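Local structure of trypsin-like serine protease (Magnetospirillum magneticum, 5HMA) at residues L152-A155 with Q156-V160; T94-P97 with G98-V101; G105-M108 with A109-L113. The protein promotes magnetite formation and MamE protease activation through, in part, a transition-metal-binding protease-like domain that is probably not an active protease. All coordinates share one frame; numbering follows the deposited sequence.

Contact 1 (L152-A155 with Q156-V160); sequences LVNA and QGDLV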
loop_
_atom_site.group_PDB
_atom_site.type_symbol
_atom_site.label_atom_id
_atom_site.label_comp_id
_atom_site.label_asym_id
_atom_site.label_seq_id
_atom_site.Cartn_x
_atom_site.Cartn_y
_atom_site.Cartn_z
ATOM N N LEU A 152 6.171 0.054 -0.626
ATOM C CA LEU A 152 7.608 0.261 -0.504
ATOM C C LEU A 152 8.284 -0.378 -1.720
ATOM O O LEU A 152 7.930 -1.499 -2.105
ATOM C CB LEU A 152 8.140 -0.362 0.786
ATOM C CG LEU A 152 9.533 0.134 1.192
ATOM C CD1 LEU A 152 9.442 1.598 1.650
ATOM C CD2 LEU A 152 10.124 -0.741 2.287
ATOM N N VAL A 153 9.237 0.316 -2.338
ATOM C CA VAL A 153 9.940 -0.271 -3.479
ATOM C C VAL A 153 11.420 -0.120 -3.294
ATOM O O VAL A 153 11.872 0.748 -2.543
ATOM C CB VAL A 153 9.525 0.350 -4.838
ATOM C CG1 VAL A 153 8.002 0.266 -5.047
ATOM C CG2 VAL A 153 10.033 1.780 -4.955
ATOM N N ASN A 154 12.178 -0.964 -3.991
ATOM C CA ASN A 154 13.621 -0.815 -3.992
ATOM C C ASN A 154 13.982 0.160 -5.109
ATOM O O ASN A 154 13.096 0.734 -5.762
ATOM C CB ASN A 154 14.340 -2.174 -4.127
ATOM C CG ASN A 154 14.044 -2.911 -5.443
ATOM O OD1 ASN A 154 13.528 -2.343 -6.401
ATOM N ND2 ASN A 154 14.408 -4.200 -5.484
ATOM N N ALA A 155 15.272 0.345 -5.334
ATOM C CA ALA A 155 15.722 1.325 -6.301
ATOM C C ALA A 155 15.400 0.902 -7.739
ATOM O O ALA A 155 15.442 1.715 -8.662
ATOM C CB ALA A 155 17.219 1.562 -6.130
ATOM N N GLN A 156 15.084 -0.371 -7.942
ATOM C CA GLN A 156 14.723 -0.822 -9.286
ATOM C C GLN A 156 13.211 -0.711 -9.523
ATOM O O GLN A 156 12.732 -0.999 -10.607
ATOM C CB GLN A 156 15.191 -2.266 -9.529
ATOM C CG GLN A 156 16.684 -2.411 -9.840
ATOM C CD GLN A 156 17.568 -2.175 -8.620
ATOM O OE1 GLN A 156 17.373 -2.791 -7.563
ATOM N NE2 GLN A 156 18.544 -1.276 -8.760
ATOM N N GLY A 157 12.460 -0.298 -8.510
ATOM C CA GLY A 157 11.018 -0.184 -8.665
ATOM C C GLY A 157 10.261 -1.462 -8.351
ATOM O O GLY A 157 9.046 -1.512 -8.503
ATOM N N ASP A 158 10.974 -2.501 -7.919
ATOM C CA ASP A 158 10.317 -3.740 -7.499
ATOM C C ASP A 158 9.523 -3.527 -6.215
ATOM O O ASP A 158 9.977 -2.838 -5.291
ATOM C CB ASP A 158 11.342 -4.848 -7.284
ATOM C CG ASP A 158 12.183 -5.110 -8.519
ATOM O OD1 ASP A 158 11.651 -4.934 -9.634
ATOM O OD2 ASP A 158 13.370 -5.486 -8.371
ATOM N N LEU A 159 8.335 -4.114 -6.152
ATOM C CA LEU A 159 7.532 -4.059 -4.933
ATOM C C LEU A 159 8.258 -4.823 -3.826
ATOM O O LEU A 159 8.609 -5.985 -4.019
ATOM C CB LEU A 159 6.148 -4.659 -5.176
ATOM C CG LEU A 159 5.182 -4.625 -3.988
ATOM C CD1 LEU A 159 4.884 -3.189 -3.600
ATOM C CD2 LEU A 159 3.896 -5.338 -4.341
ATOM N N VAL A 160 8.508 -4.195 -2.677
ATOM C CA VAL A 160 9.120 -4.960 -1.590
ATOM C C VAL A 160 8.184 -5.047 -0.395
ATOM O O VAL A 160 8.384 -5.873 0.498
ATOM C CB VAL A 160 10.503 -4.395 -1.176
ATOM C CG1 VAL A 160 11.470 -4.480 -2.355
ATOM C CG2 VAL A 160 10.407 -2.976 -0.669
#
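Asn-154 and Asp-158 meet across a tight antiparallel hairpin, a type I turn from Asn-154 to Gly-157 followed by a G1 beta bulge, in the C-terminal barrel of the trypsin-like fold. Two bonds define it: Gly-157 N donates to Asn-154 O at 3.0 Å, and Asn-154 N donates to Asp-158 O at 3.2 Å, in the carbonyl plane. Inside this frame the Asn-154 carboxamide folds back over the turn. With CG set between the backbone N and the carbonyl carbon (chi1 62°), OD1 accepts Gln-156 N at 2.9 Å, an Asx turn, and Asp-158 N at 3.0 Å. These donors arrive well out of the amide plane, one on either face, so the oxygen is gripped by two backbone N-H groups. On the other branch, ND2 makes a weak bond to Asp-158 OD2 at 3.3 Å, with the amide and carboxylate planes 59° apart. Gly-157 has a positive phi at which a CB would jam against the carbonyl oxygen of Gln-156, the usual reason for glycine at a G1 bulge.

Farther along, Val-153 and Leu-159 form a non-hydrogen-bonded pair. Around the hairpin, Leu-152 packs on Val-101 and Ala-103, Val-153 on Phe-102 and Phe-104, and Asn-154 and Asp-158 both touch Gln-93. Where the two strands run side by side, Val-160 N donates almost straight to Leu-152 O at 2.8 Å (172° at the hydrogen), and beside this bond Leu-152 CD2 lies 3.7 Å from Val-160 CG2.

Contact 2 (T94-P97 with G98-V101); sequences TVVP and GQQV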
loop_
_atom_site.group_PDB
_atom_site.type_symbol
_atom_site.label_atom_id
_atom_site.label_comp_id
_atom_site.label_asym_id
_atom_site.label_seq_id
_atom_site.Cartn_x
_atom_site.Cartn_y
_atom_site.Cartn_z
ATOM N N THR A 94 13.000 -9.198 -1.663
ATOM C CA THR A 94 13.313 -8.879 -0.268
ATOM C C THR A 94 14.311 -7.710 -0.187
ATOM O O THR A 94 15.020 -7.409 -1.156
ATOM C CB THR A 94 13.897 -10.085 0.476
ATOM O OG1 THR A 94 15.101 -10.504 -0.171
ATOM C CG2 THR A 94 12.903 -11.236 0.493
ATOM N N VAL A 95 14.333 -7.033 0.960
ATOM C CA VAL A 95 15.339 -6.007 1.230
ATOM C C VAL A 95 16.020 -6.328 2.548
ATOM O O VAL A 95 15.474 -7.083 3.354
ATOM C CB VAL A 95 14.735 -4.602 1.266
ATOM C CG1 VAL A 95 14.244 -4.188 -0.124
ATOM C CG2 VAL A 95 13.621 -4.515 2.328
ATOM N N VAL A 96 17.215 -5.770 2.754
ATOM C CA VAL A 96 17.975 -5.964 3.988
ATOM C C VAL A 96 18.162 -4.626 4.723
ATOM O O VAL A 96 18.066 -3.570 4.110
ATOM C CB VAL A 96 19.343 -6.609 3.696
ATOM C CG1 VAL A 96 19.182 -8.080 3.355
ATOM C CG2 VAL A 96 20.060 -5.844 2.587
ATOM N N PRO A 97 18.435 -4.666 6.041
ATOM C CA PRO A 97 18.792 -3.429 6.748
ATOM C C PRO A 97 19.916 -2.642 6.059
ATOM O O PRO A 97 20.970 -3.199 5.762
ATOM C CB PRO A 97 19.265 -3.933 8.118
ATOM C CG PRO A 97 18.523 -5.213 8.303
ATOM C CD PRO A 97 18.474 -5.835 6.939
ATOM N N GLY A 98 19.686 -1.360 5.812
ATOM C CA GLY A 98 20.720 -0.507 5.254
ATOM C C GLY A 98 20.435 -0.202 3.799
ATOM O O GLY A 98 21.014 0.707 3.214
ATOM N N GLN A 99 19.522 -0.970 3.221
ATOM C CA GLN A 99 19.203 -0.825 1.820
ATOM C C GLN A 99 18.275 0.362 1.627
ATOM O O GLN A 99 17.347 0.579 2.403
ATOM C CB GLN A 99 18.572 -2.113 1.282
ATOM C CG GLN A 99 18.004 -2.001 -0.121
ATOM C CD GLN A 99 17.768 -3.356 -0.755
ATOM O OE1 GLN A 99 17.896 -4.393 -0.099
ATOM N NE2 GLN A 99 17.419 -3.355 -2.036
ATOM N N GLN A 100 18.537 1.148 0.596
ATOM C CA GLN A 100 17.673 2.279 0.295
ATOM C C GLN A 100 16.340 1.804 -0.244
ATOM O O GLN A 100 16.295 0.947 -1.134
ATOM C CB GLN A 100 18.351 3.199 -0.712
ATOM C CG GLN A 100 17.713 4.550 -0.858
ATOM C CD GLN A 100 18.464 5.411 -1.850
ATOM O OE1 GLN A 100 18.204 6.604 -1.974
ATOM N NE2 GLN A 100 19.400 4.803 -2.569
ATOM N N VAL A 101 15.254 2.356 0.289
ATOM C CA VAL A 101 13.914 2.046 -0.216
ATOM C C VAL A 101 13.126 3.328 -0.431
ATOM O O VAL A 101 13.543 4.409 -0.018
ATOM C CB VAL A 101 13.157 1.097 0.732
ATOM C CG1 VAL A 101 13.787 -0.290 0.680
ATOM C CG2 VAL A 101 13.192 1.635 2.164
HETATM O O HOH W 1 18.234 -6.994 -1.117
HETATM O O HOH W 2 15.791 -5.497 -3.131
#
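Val-96 and Gln-99 are the ends of a type II beta turn, with Pro-97 and Gly-98 at its two corners, and the end-to-end directions of 94-97 and 98-101 lie 131° apart. The turn is closed by Gln-99 N donating to Val-96 O at 3.1 Å. Gly-98 has a positive phi, at which a CB would clash with Pro-97 O; this is the classical proline-glycine pairing of a type II turn.

The Gln-99 side chain then makes a second closure. Its CG stands anti to the backbone N (chi1 171°) and the chain stays extended beyond it, which carries the amide back alongside residues 94-96, crossing the Val-95 and Val-96 side chains at about a right angle. There OE1 accepts Val-96 N at 3.2 Å (156° at the hydrogen), the donor being tilted from the carbonyl plane. Val-95 lies against the same amide, with CG1 3.7 Å from Gln-99 CD.

Two waters extend the bridge to Thr-94. Water 1 donates both to Gln-99 OE1, at 2.8 Å, and to Thr-94 O, whereas water 2 accepts from Gln-99 NE2 at 2.9 Å and donates to that same carbonyl. Both ends of the amide are thereby engaged, an arrangement consistent with a fixed amide rotation. An alanine here removes the amide, which would probably leave Val-96 N without this acceptor and each water with Thr-94 O alone of its two partners described.

Beyond the amide, Val-95 CG1 reaches Val-101 CG1 at 4.0 Å, bringing the loop onto the start of strand 100-106. Both valines also touch Val-119 of strand 112-121, whose backbone bonds to Gly-98 and Gln-99, while Val-95 packs on Leu-137 of strand 131-139.

Contact 3 (G105-M108 with A109-L113); sequences GRNM and AGAPL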
loop_
_atom_site.group_PDB
_atom_site.type_symbol
_atom_site.label_atom_id
_atom_site.label_comp_id
_atom_site.label_asym_id
_atom_site.label_seq_id
_atom_site.Cartn_x
_atom_site.Cartn_y
_atom_site.Cartn_z
ATOM N N GLY A 105 2.886 7.090 -1.983
ATOM C CA GLY A 105 1.485 7.186 -1.588
ATOM C C GLY A 105 0.762 8.245 -2.406
ATOM O O GLY A 105 1.345 8.830 -3.326
ATOM N N ARG A 106 -0.508 8.485 -2.088
ATOM C CA ARG A 106 -1.249 9.588 -2.685
ATOM C C ARG A 106 -1.978 10.306 -1.569
ATOM O O ARG A 106 -2.569 9.676 -0.684
ATOM C CB ARG A 106 -2.237 9.111 -3.777
ATOM C CG ARG A 106 -1.583 8.301 -4.903
ATOM C CD ARG A 106 -2.291 8.447 -6.245
ATOM N NE ARG A 106 -1.761 9.553 -7.032
ATOM C CZ ARG A 106 -0.825 9.444 -7.974
ATOM N NH1 ARG A 106 -0.287 8.271 -8.263
ATOM N NH2 ARG A 106 -0.422 10.522 -8.627
ATOM N N ASN A 107 -1.938 11.629 -1.611
ATOM C CA ASN A 107 -2.562 12.396 -0.557
ATOM C C ASN A 107 -4.072 12.571 -0.810
ATOM O O ASN A 107 -4.637 12.019 -1.757
ATOM C CB ASN A 107 -1.850 13.748 -0.395
ATOM C CG ASN A 107 -2.017 14.666 -1.593
ATOM O OD1 ASN A 107 -2.872 14.461 -2.455
ATOM N ND2 ASN A 107 -1.199 15.710 -1.639
ATOM N N MET A 108 -4.704 13.355 0.052
ATOM C CA MET A 108 -6.153 13.527 0.061
ATOM C C MET A 108 -6.654 14.234 -1.199
ATOM O O MET A 108 -7.851 14.229 -1.477
ATOM C CB MET A 108 -6.559 14.307 1.317
ATOM C CG MET A 108 -8.026 14.273 1.661
ATOM S SD MET A 108 -8.260 13.878 3.403
ATOM C CE MET A 108 -7.134 15.041 4.183
ATOM N N ALA A 109 -5.743 14.842 -1.958
ATOM C CA ALA A 109 -6.101 15.518 -3.209
ATOM C C ALA A 109 -5.723 14.695 -4.447
ATOM O O ALA A 109 -5.941 15.134 -5.573
ATOM C CB ALA A 109 -5.444 16.885 -3.282
ATOM N N GLY A 110 -5.154 13.509 -4.238
ATOM C CA GLY A 110 -4.753 12.658 -5.345
ATOM C C GLY A 110 -3.332 12.853 -5.836
ATOM O O GLY A 110 -2.884 12.173 -6.767
ATOM N N ALA A 111 -2.615 13.787 -5.216
ATOM C CA ALA A 111 -1.231 14.036 -5.590
ATOM C C ALA A 111 -0.344 12.912 -5.080
ATOM O O ALA A 111 -0.607 12.333 -4.019
ATOM C CB ALA A 111 -0.750 15.384 -5.046
ATOM N N PRO A 112 0.712 12.593 -5.843
ATOM C CA PRO A 112 1.660 11.548 -5.445
ATOM C C PRO A 112 2.571 11.992 -4.300
ATOM O O PRO A 112 2.964 13.153 -4.229
ATOM C CB PRO A 112 2.470 11.306 -6.722
ATOM C CG PRO A 112 2.407 12.614 -7.455
ATOM C CD PRO A 112 1.036 13.179 -7.158
ATOM N N LEU A 113 2.879 11.066 -3.404
ATOM C CA LEU A 113 3.836 11.300 -2.330
ATOM C C LEU A 113 4.955 10.294 -2.470
ATOM O O LEU A 113 4.702 9.110 -2.676
ATOM C CB LEU A 113 3.184 11.132 -0.960
ATOM C CG LEU A 113 1.943 11.950 -0.641
ATOM C CD1 LEU A 113 1.258 11.400 0.607
ATOM C CD2 LEU A 113 2.335 13.412 -0.470
#
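Gly-105 and Leu-113 pair as antiparallel neighbours through two backbone bonds, Gly-105 N to Leu-113 O at 2.8 Å and Leu-113 N to Gly-105 O at 2.7 Å, and the chain reverses between them through a type I turn from Asn-107 to Gly-110. The Asn-107 side chain fills the turn. Its chi1 of 67° swings the carboxamide inward, where OD1 accepts Ala-109 N and Ala-111 N, each at 2.9 Å, from opposite faces of the amide, each well out of its plane. The same residue uses its backbone as well: Asn-107 N donates to Ala-111 O at 2.8 Å, nearly along the C=O axis, and Asn-107 O receives Gly-110 N.

Arg-106 braces the outgoing limb. Its chain bends at chi3 (90°), bringing NE to Gly-110 O at 2.9 Å; the bond is almost straight (172°) and the oxygen lies in the guanidinium plane, although NE sits above the carbonyl plane. Pro-112 lies over one guanidinium face, offset toward its rim, with CB 3.6 Å from Arg-106 NH2. NH1 has its own partner in Val-9 O, so the arginine ties the turn to strand 9-13 of the other barrel. Pro-112 faces Arg-106 in a non-hydrogen-bonded pair, a place where its missing N-H costs no bond between these two residues. Leu-113 CD1 packs 4.0 Å from Asn-107 CB.

Gly-110 has the positive phi of a G1 bulge position. Together with the bond from Asn-107 N to Ala-111 O, it identifies a type I turn plus G1 bulge, here closing the hairpin of strands 100-106 and 112-121 in a trypsin-like barrel.

Contacts 1 and 3 are two versions of one hairpin design, each with an asparagine oxygen holding one amide of the turn and one just past it, and a glycine at the bulge; contact 2 is a type II turn at which a glutamine and two waters do the corresponding work. Strand 100-106 joins all three: contact 2 leads into it, contact 3 leaves it, and strand 151-153 of contact 1 runs beside it. Contacts 1 and 2 touch, with Val-160 CG1 3.6 Å from Val-95 CG1, whereas contact 3 lies about 19 Å from contact 1 between centres. Contact 1 has the most buried residues, contact 2 is the most exposed, and contact 3 alone adds an arginine.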